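Local coordinates for SJCHGC06286 protein (Schistosoma japonicum, PDB 3QBR) that probably binds BH domains of other Bcl-2 family proteins, and so is thought to help control apoptosis at membranes, at residues His26-Ala31 and Phe128-Val133; Leu66-Asp71 and Arg121-Phe126. One frame throughout, in Å; residues are numbered along the deposited sequence.

Contact 1 of 2, residues His26-Ala31 and Phe128-Val133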
ATOM      1  N   HIS A  26      -8.305   3.224  -0.545  1.00 44.33           N
ATOM      2  CA  HIS A  26      -9.515   2.753  -1.249  1.00 40.27           C
ATOM      3  C   HIS A  26      -9.517   3.102  -2.758  1.00 41.33           C
ATOM      4  O   HIS A  26      -9.547   2.212  -3.608  1.00 48.54           O
ATOM      5  CB  HIS A  26     -10.790   3.236  -0.550  1.00 39.05           C
ATOM      6  CG  HIS A  26     -10.975   2.667   0.820  1.00 55.78           C
ATOM      7  ND1 HIS A  26     -11.168   1.321   1.047  1.00 69.30           N
ATOM      8  CD2 HIS A  26     -10.991   3.254   2.037  1.00 58.57           C
ATOM      9  CE1 HIS A  26     -11.295   1.104   2.344  1.00 61.20           C
ATOM     10  NE2 HIS A  26     -11.195   2.262   2.967  1.00 57.66           N
ATOM     11  N   SER A  27      -9.439   4.381  -3.099  1.00 43.82           N
ATOM     12  CA  SER A  27      -9.469   4.765  -4.506  1.00 47.44           C
ATOM     13  C   SER A  27      -8.387   4.063  -5.271  1.00 41.77           C
ATOM     14  O   SER A  27      -8.640   3.510  -6.336  1.00 52.66           O
ATOM     15  CB  SER A  27      -9.271   6.266  -4.685  1.00 47.29           C
ATOM     16  OG  SER A  27     -10.119   6.975  -3.814  1.00 55.38           O
ATOM     17  N   PHE A  28      -7.167   4.122  -4.753  1.00 34.38           N
ATOM     18  CA  PHE A  28      -6.028   3.553  -5.460  1.00 40.02           C
ATOM     19  C   PHE A  28      -6.243   2.064  -5.714  1.00 40.97           C
ATOM     20  O   PHE A  28      -6.035   1.594  -6.813  1.00 43.20           O
ATOM     21  CB  PHE A  28      -4.707   3.810  -4.720  1.00 37.87           C
ATOM     22  CG  PHE A  28      -3.617   2.842  -5.096  1.00 44.16           C
ATOM     23  CD1 PHE A  28      -2.989   2.934  -6.327  1.00 38.46           C
ATOM     24  CD2 PHE A  28      -3.245   1.819  -4.230  1.00 43.94           C
ATOM     25  CE1 PHE A  28      -1.992   2.033  -6.680  1.00 41.29           C
ATOM     26  CE2 PHE A  28      -2.260   0.924  -4.582  1.00 45.29           C
ATOM     27  CZ  PHE A  28      -1.631   1.034  -5.813  1.00 40.58           C
ATOM     28  N   LEU A  29      -6.682   1.331  -4.704  1.00 39.44           N
ATOM     29  CA  LEU A  29      -7.066  -0.055  -4.926  1.00 40.69           C
ATOM     30  C   LEU A  29      -8.225  -0.237  -5.949  1.00 48.14           C
ATOM     31  O   LEU A  29      -8.215  -1.168  -6.761  1.00 46.22           O
ATOM     32  CB  LEU A  29      -7.390  -0.745  -3.601  1.00 36.62           C
ATOM     33  CG  LEU A  29      -6.286  -0.782  -2.543  1.00 47.30           C
ATOM     34  CD1 LEU A  29      -6.874  -1.205  -1.172  1.00 38.60           C
ATOM     35  CD2 LEU A  29      -5.078  -1.675  -2.972  1.00 39.42           C
ATOM     36  N   LEU A  30      -9.224   0.637  -5.927  1.00 42.96           N
ATOM     37  CA  LEU A  30     -10.302   0.487  -6.911  1.00 47.56           C
ATOM     38  C   LEU A  30      -9.834   0.774  -8.337  1.00 51.62           C
ATOM     39  O   LEU A  30     -10.410   0.264  -9.298  1.00 61.12           O
ATOM     40  CB  LEU A  30     -11.500   1.369  -6.577  1.00 44.95           C
ATOM     41  CG  LEU A  30     -12.256   1.027  -5.294  1.00 47.83           C
ATOM     42  CD1 LEU A  30     -13.597   1.752  -5.265  1.00 44.19           C
ATOM     43  CD2 LEU A  30     -12.459  -0.470  -5.141  1.00 48.35           C
ATOM     44  N   ALA A  31      -8.788   1.578  -8.477  1.00 42.28           N
ATOM     45  CA  ALA A  31      -8.330   1.983  -9.807  1.00 42.38           C
ATOM     46  C   ALA A  31      -7.191   1.136 -10.344  1.00 45.52           C
ATOM     47  O   ALA A  31      -6.715   1.372 -11.441  1.00 48.40           O
ATOM     48  CB  ALA A  31      -7.940   3.454  -9.836  1.00 40.77           C
ATOM     49  N   PHE A 128       2.728  -2.803  -2.423  1.00 48.03           N
ATOM     50  CA  PHE A 128       2.692  -4.008  -1.617  1.00 56.34           C
ATOM     51  C   PHE A 128       1.330  -4.275  -1.011  1.00 51.57           C
ATOM     52  O   PHE A 128       0.853  -5.411  -1.022  1.00 54.21           O
ATOM     53  CB  PHE A 128       3.702  -3.914  -0.485  1.00 54.89           C
ATOM     54  CG  PHE A 128       3.881  -5.194   0.287  1.00 44.72           C
ATOM     55  CD1 PHE A 128       4.310  -6.348  -0.343  1.00 46.81           C
ATOM     56  CD2 PHE A 128       3.684  -5.222   1.651  1.00 49.78           C
ATOM     57  CE1 PHE A 128       4.505  -7.525   0.386  1.00 44.94           C
ATOM     58  CE2 PHE A 128       3.893  -6.389   2.388  1.00 53.47           C
ATOM     59  CZ  PHE A 128       4.294  -7.537   1.751  1.00 46.95           C
ATOM     60  N   LEU A 129       0.730  -3.241  -0.430  1.00 45.47           N
ATOM     61  CA  LEU A 129      -0.637  -3.341   0.107  1.00 49.84           C
ATOM     62  C   LEU A 129      -1.609  -3.853  -0.975  1.00 47.71           C
ATOM     63  O   LEU A 129      -2.432  -4.727  -0.718  1.00 49.71           O
ATOM     64  CB  LEU A 129      -1.086  -1.988   0.652  1.00 45.93           C
ATOM     65  CG  LEU A 129      -2.532  -1.780   1.102  1.00 47.73           C
ATOM     66  CD1 LEU A 129      -2.871  -2.510   2.426  1.00 35.37           C
ATOM     67  CD2 LEU A 129      -2.781  -0.268   1.211  1.00 45.21           C
ATOM     68  N   ARG A 130      -1.465  -3.340  -2.194  1.00 42.79           N
ATOM     69  CA  ARG A 130      -2.233  -3.826  -3.348  1.00 44.65           C
ATOM     70  C   ARG A 130      -2.084  -5.326  -3.554  1.00 43.63           C
ATOM     71  O   ARG A 130      -3.061  -6.046  -3.783  1.00 43.09           O
ATOM     72  CB  ARG A 130      -1.766  -3.129  -4.621  1.00 39.28           C
ATOM     73  CG  ARG A 130      -2.665  -3.368  -5.783  1.00 39.83           C
ATOM     74  CD  ARG A 130      -2.162  -2.672  -7.046  1.00 40.61           C
ATOM     75  NE  ARG A 130      -1.314  -3.619  -7.748  1.00 60.01           N
ATOM     76  CZ  ARG A 130      -1.667  -4.266  -8.848  1.00 58.88           C
ATOM     77  NH1 ARG A 130      -2.841  -4.031  -9.415  1.00 50.75           N
ATOM     78  NH2 ARG A 130      -0.828  -5.132  -9.395  1.00 66.04           N
ATOM     79  N   ILE A 131      -0.839  -5.778  -3.480  1.00 47.16           N
ATOM     80  CA  ILE A 131      -0.481  -7.156  -3.760  1.00 48.79           C
ATOM     81  C   ILE A 131      -1.106  -8.061  -2.710  1.00 47.87           C
ATOM     82  O   ILE A 131      -1.694  -9.085  -3.036  1.00 54.59           O
ATOM     83  CB  ILE A 131       1.063  -7.297  -3.831  1.00 57.30           C
ATOM     84  CG1 ILE A 131       1.538  -6.964  -5.243  1.00 55.04           C
ATOM     85  CG2 ILE A 131       1.523  -8.682  -3.397  1.00 47.68           C
ATOM     86  CD1 ILE A 131       2.959  -6.440  -5.305  1.00 54.01           C
ATOM     87  N   LEU A 132      -1.010  -7.653  -1.453  1.00 49.48           N
ATOM     88  CA  LEU A 132      -1.647  -8.375  -0.361  1.00 47.06           C
ATOM     89  C   LEU A 132      -3.151  -8.438  -0.532  1.00 52.83           C
ATOM     90  O   LEU A 132      -3.748  -9.510  -0.395  1.00 53.00           O
ATOM     91  CB  LEU A 132      -1.329  -7.707   0.979  1.00 48.39           C
ATOM     92  CG  LEU A 132       0.150  -7.734   1.394  1.00 57.35           C
ATOM     93  CD1 LEU A 132       0.365  -7.273   2.819  1.00 61.48           C
ATOM     94  CD2 LEU A 132       0.688  -9.139   1.243  1.00 52.91           C
ATOM     95  N   VAL A 133      -3.756  -7.277  -0.809  1.00 52.61           N
ATOM     96  CA  VAL A 133      -5.208  -7.146  -0.929  1.00 50.12           C
ATOM     97  C   VAL A 133      -5.740  -8.027  -2.071  1.00 55.27           C
ATOM     98  O   VAL A 133      -6.691  -8.794  -1.898  1.00 52.62           O
ATOM     99  CB  VAL A 133      -5.643  -5.654  -1.099  1.00 40.50           C
ATOM    100  CG1 VAL A 133      -7.070  -5.534  -1.777  1.00 27.79           C
ATOM    101  CG2 VAL A 133      -5.563  -4.919   0.254  1.00 30.38           C
TER
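Phe28 makes the first crossing to helix 119-137, bringing the far end of its ring, CZ and CE2, to the aliphatic part of Arg130. Its CG stands anti to the backbone N (chi1 158°), which swings the ring out to the partner helix, so that Phe28 CZ comes to 3.9 Å from Arg130 CD and Phe28 CE2 to 4.1 Å from Arg130 CB. The two side chains cross at about a right angle; beyond CD the arginine chain bends at chi3 and the guanidinium leads away from the ring, the two planes 60° apart and not stacked. Ile62 and Val69 of helix 58-79 also pack on Phe28.

One residue on, Leu29 supplies the centre of the interface with both methyls. Its CD2 sits over the backbone of the facing helix, 3.6 Å from Arg130 CA, while Leu29 and Arg130 run past one another in opposite directions. The other methyl reaches for Val133, tip to tip, with Leu29 CD1 4.2 Å from Val133 CG2. Ile149 of helix 142-159 adds to the packing round Leu29, and Leu41 of helix 35-48 does the same for Val133.

No hydrogen bond links the two segments. Their axes come no nearer than 10.6 Å and cross at -63°, a spacing bridged by leucine, valine, a phenyl ring and the methylenes of an arginine. Packing of the first helix on a largely buried central helix, flanked by others of the bundle, is a hallmark of the all-helical Bcl-2 fold.

Contact 2 of 2, residues Leu66-Asp71 and Arg121-Phe126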
ATOM      1  N   LEU A  66      -0.358   5.252  -9.930  1.00 42.03           N
ATOM      2  CA  LEU A  66      -0.505   4.168 -10.891  1.00 48.42           C
ATOM      3  C   LEU A  66       0.770   4.100 -11.706  1.00 51.12           C
ATOM      4  O   LEU A  66       1.326   3.025 -11.930  1.00 53.06           O
ATOM      5  CB  LEU A  66      -1.742   4.334 -11.803  1.00 33.31           C
ATOM      6  CG  LEU A  66      -3.122   4.078 -11.168  1.00 44.31           C
ATOM      7  CD1 LEU A  66      -4.219   4.660 -12.022  1.00 51.41           C
ATOM      8  CD2 LEU A  66      -3.401   2.628 -10.919  1.00 40.66           C
ATOM      9  N   GLN A  67       1.247   5.255 -12.138  1.00 45.19           N
ATOM     10  CA  GLN A  67       2.501   5.260 -12.861  1.00 44.98           C
ATOM     11  C   GLN A  67       3.635   4.666 -12.008  1.00 42.62           C
ATOM     12  O   GLN A  67       4.358   3.791 -12.464  1.00 47.19           O
ATOM     13  CB  GLN A  67       2.830   6.661 -13.327  1.00 37.77           C
ATOM     14  CG  GLN A  67       4.170   6.754 -14.046  1.00 44.66           C
ATOM     15  CD  GLN A  67       4.664   8.180 -14.077  1.00 52.94           C
ATOM     16  OE1 GLN A  67       4.090   9.020 -14.765  1.00 53.48           O
ATOM     17  NE2 GLN A  67       5.706   8.475 -13.289  1.00 55.38           N
ATOM     18  N   LEU A  68       3.732   5.109 -10.757  1.00 46.11           N
ATOM     19  CA  LEU A  68       4.833   4.768  -9.862  1.00 49.76           C
ATOM     20  C   LEU A  68       4.755   3.349  -9.293  1.00 54.67           C
ATOM     21  O   LEU A  68       5.785   2.733  -9.045  1.00 58.10           O
ATOM     22  CB  LEU A  68       4.914   5.784  -8.710  1.00 46.18           C
ATOM     23  CG  LEU A  68       5.313   7.232  -9.028  1.00 50.56           C
ATOM     24  CD1 LEU A  68       5.053   8.141  -7.826  1.00 45.44           C
ATOM     25  CD2 LEU A  68       6.761   7.344  -9.449  1.00 48.00           C
ATOM     26  N   VAL A  69       3.550   2.849  -9.039  1.00 51.79           N
ATOM     27  CA  VAL A  69       3.360   1.460  -8.631  1.00 46.39           C
ATOM     28  C   VAL A  69       3.602   0.578  -9.868  1.00 50.57           C
ATOM     29  O   VAL A  69       3.970  -0.599  -9.772  1.00 40.11           O
ATOM     30  CB  VAL A  69       1.961   1.251  -8.058  1.00 47.36           C
ATOM     31  CG1 VAL A  69       1.632  -0.246  -7.926  1.00 46.76           C
ATOM     32  CG2 VAL A  69       1.858   1.932  -6.700  1.00 50.46           C
ATOM     33  N   GLY A  70       3.423   1.171 -11.044  1.00 46.52           N
ATOM     34  CA  GLY A  70       3.757   0.484 -12.274  1.00 52.20           C
ATOM     35  C   GLY A  70       5.263   0.281 -12.343  1.00 58.02           C
ATOM     36  O   GLY A  70       5.734  -0.822 -12.651  1.00 50.61           O
ATOM     37  N   ASP A  71       6.013   1.352 -12.060  1.00 48.29           N
ATOM     38  CA  ASP A  71       7.466   1.284 -11.986  1.00 50.11           C
ATOM     39  C   ASP A  71       7.832   0.179 -11.029  1.00 56.26           C
ATOM     40  O   ASP A  71       8.675  -0.664 -11.341  1.00 59.91           O
ATOM     41  CB  ASP A  71       8.063   2.600 -11.486  1.00 61.57           C
ATOM     42  CG  ASP A  71       7.984   3.727 -12.520  1.00 74.66           C
ATOM     43  OD1 ASP A  71       7.947   3.446 -13.742  1.00 76.36           O
ATOM     44  OD2 ASP A  71       7.976   4.906 -12.096  1.00 79.06           O
ATOM     45  N   ARG A 121       9.796   4.877  -1.095  1.00 43.39           N
ATOM     46  CA  ARG A 121       9.448   3.889  -0.092  1.00 50.82           C
ATOM     47  C   ARG A 121       7.952   3.925   0.220  1.00 56.26           C
ATOM     48  O   ARG A 121       7.361   2.901   0.606  1.00 55.86           O
ATOM     49  CB  ARG A 121      10.251   4.131   1.198  1.00 51.59           C
ATOM     50  CG  ARG A 121      11.667   3.582   1.161  1.00 56.66           C
ATOM     51  CD  ARG A 121      12.580   4.224   2.236  1.00 59.97           C
ATOM     52  NE  ARG A 121      13.962   3.826   2.006  1.00 61.26           N
ATOM     53  CZ  ARG A 121      14.645   2.980   2.768  1.00 62.60           C
ATOM     54  NH1 ARG A 121      14.102   2.463   3.866  1.00 63.36           N
ATOM     55  NH2 ARG A 121      15.887   2.659   2.425  1.00 56.54           N
ATOM     56  N   ILE A 122       7.347   5.104   0.077  1.00 43.27           N
ATOM     57  CA  ILE A 122       5.914   5.228   0.309  1.00 45.09           C
ATOM     58  C   ILE A 122       5.154   4.490  -0.811  1.00 45.57           C
ATOM     59  O   ILE A 122       4.305   3.628  -0.545  1.00 41.58           O
ATOM     60  CB  ILE A 122       5.507   6.715   0.502  1.00 46.72           C
ATOM     61  CG1 ILE A 122       5.927   7.176   1.901  1.00 54.71           C
ATOM     62  CG2 ILE A 122       4.021   6.912   0.321  1.00 40.14           C
ATOM     63  CD1 ILE A 122       6.023   8.696   2.064  1.00 58.30           C
ATOM     64  N   VAL A 123       5.510   4.801  -2.052  1.00 45.71           N
ATOM     65  CA  VAL A 123       5.070   4.045  -3.219  1.00 50.83           C
ATOM     66  C   VAL A 123       5.110   2.546  -2.985  1.00 51.51           C
ATOM     67  O   VAL A 123       4.147   1.820  -3.257  1.00 47.28           O
ATOM     68  CB  VAL A 123       5.964   4.335  -4.428  1.00 45.91           C
ATOM     69  CG1 VAL A 123       5.786   3.254  -5.452  1.00 48.61           C
ATOM     70  CG2 VAL A 123       5.646   5.699  -5.016  1.00 38.66           C
ATOM     71  N   ALA A 124       6.241   2.080  -2.481  1.00 48.61           N
ATOM     72  CA  ALA A 124       6.399   0.665  -2.206  1.00 50.66           C
ATOM     73  C   ALA A 124       5.341   0.159  -1.222  1.00 43.95           C
ATOM     74  O   ALA A 124       4.933  -0.985  -1.293  1.00 54.02           O
ATOM     75  CB  ALA A 124       7.811   0.385  -1.694  1.00 55.56           C
ATOM     76  N   MET A 125       4.900   1.002  -0.299  1.00 44.42           N
ATOM     77  CA  MET A 125       3.835   0.615   0.641  1.00 46.26           C
ATOM     78  C   MET A 125       2.473   0.415  -0.063  1.00 50.15           C
ATOM     79  O   MET A 125       1.744  -0.529   0.238  1.00 54.36           O
ATOM     80  CB  MET A 125       3.710   1.661   1.752  1.00 41.76           C
ATOM     81  CG  MET A 125       2.559   1.440   2.711  1.00 38.53           C
ATOM     82  SD  MET A 125       2.297   2.786   3.892  1.00 48.39           S
ATOM     83  CE  MET A 125       2.250   4.200   2.810  1.00 50.98           C
ATOM     84  N   PHE A 126       2.136   1.296  -1.004  1.00 43.18           N
ATOM     85  CA  PHE A 126       0.924   1.101  -1.787  1.00 47.60           C
ATOM     86  C   PHE A 126       1.011  -0.102  -2.717  1.00 49.97           C
ATOM     87  O   PHE A 126       0.023  -0.823  -2.887  1.00 49.24           O
ATOM     88  CB  PHE A 126       0.566   2.343  -2.610  1.00 42.59           C
ATOM     89  CG  PHE A 126       0.096   3.517  -1.779  1.00 48.40           C
ATOM     90  CD1 PHE A 126      -1.261   3.703  -1.514  1.00 61.44           C
ATOM     91  CD2 PHE A 126       1.008   4.438  -1.264  1.00 45.59           C
ATOM     92  CE1 PHE A 126      -1.715   4.800  -0.741  1.00 60.16           C
ATOM     93  CE2 PHE A 126       0.571   5.531  -0.493  1.00 54.78           C
ATOM     94  CZ  PHE A 126      -0.803   5.716  -0.232  1.00 49.08           C
TER
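Val123 carries both its methyls to helix 58-79: with chi1 at 162°, CG1 lies anti to the backbone N and CG2 beside it, and the pair divides its contacts with Leu68. The CG1 methyl rests near the main chain, 3.6 Å from Leu68 O, whereas Val123 CG2 meets Leu68 CB and Leu68 CD1, each at 3.8 Å. Leu68 has its CG anti to its own carbonyl carbon (chi1 -67°), which sets its branch across the valine at about a right angle.

Val69 comes in beside them through a single methyl. Its CG2 lies 4.1 Å from Val123 O and 4.3 Å from Phe126 CB, thus spanning a turn of the facing helix. Phe126 joins the contact at its root alone, as its ring leads away from this helix; Ile122 CG2 lies at the ring edge, in its plane, and Cys25 of helix 17-31 also touches it.

Apolar packing does all the work here, with no hydrogen bond between the segments. The axes pass 9.2 Å apart and nearly perpendicular, at -88°, and all four touching residues are buried. Outside the two segments, a chain of another protein packs an aromatic side chain on Leu68 and offers an acidic one to Arg121 NH2 in a salt bridge. The Leu-x-x-x-Gly-Asp pattern of Leu66-Asp71 and the Asn-Trp-Gly-Arg sequence ending at Arg121 resemble the BH3 and BH1 motifs, consistent with the ligand-binding groove of pro-survival Bcl-2 proteins.

Overall arrangement
Both contacts use helix 119-137, contact 2 its earlier turns and contact 1 the turns that follow, with centres about 11 Å apart. Phe28 is the joint between them: its CZ packs 3.7 Å from Val69 CG2, and its CE2 lies close to Phe126 O. Ala31 O and Leu66 CD2, 3.6 Å apart, bring helices 17-31 and 58-79 together, so three helices meet in one core. Contact 1 lies nearer the middle of the chain, about 5 Å between centres against about 9 Å for contact 2. Contact 2 borders what is probably the ligand groove, where Arg121 makes a salt bridge and Asp71 a hydrogen bond to a chain of another protein; Phe128 of contact 1 packs on the same partner.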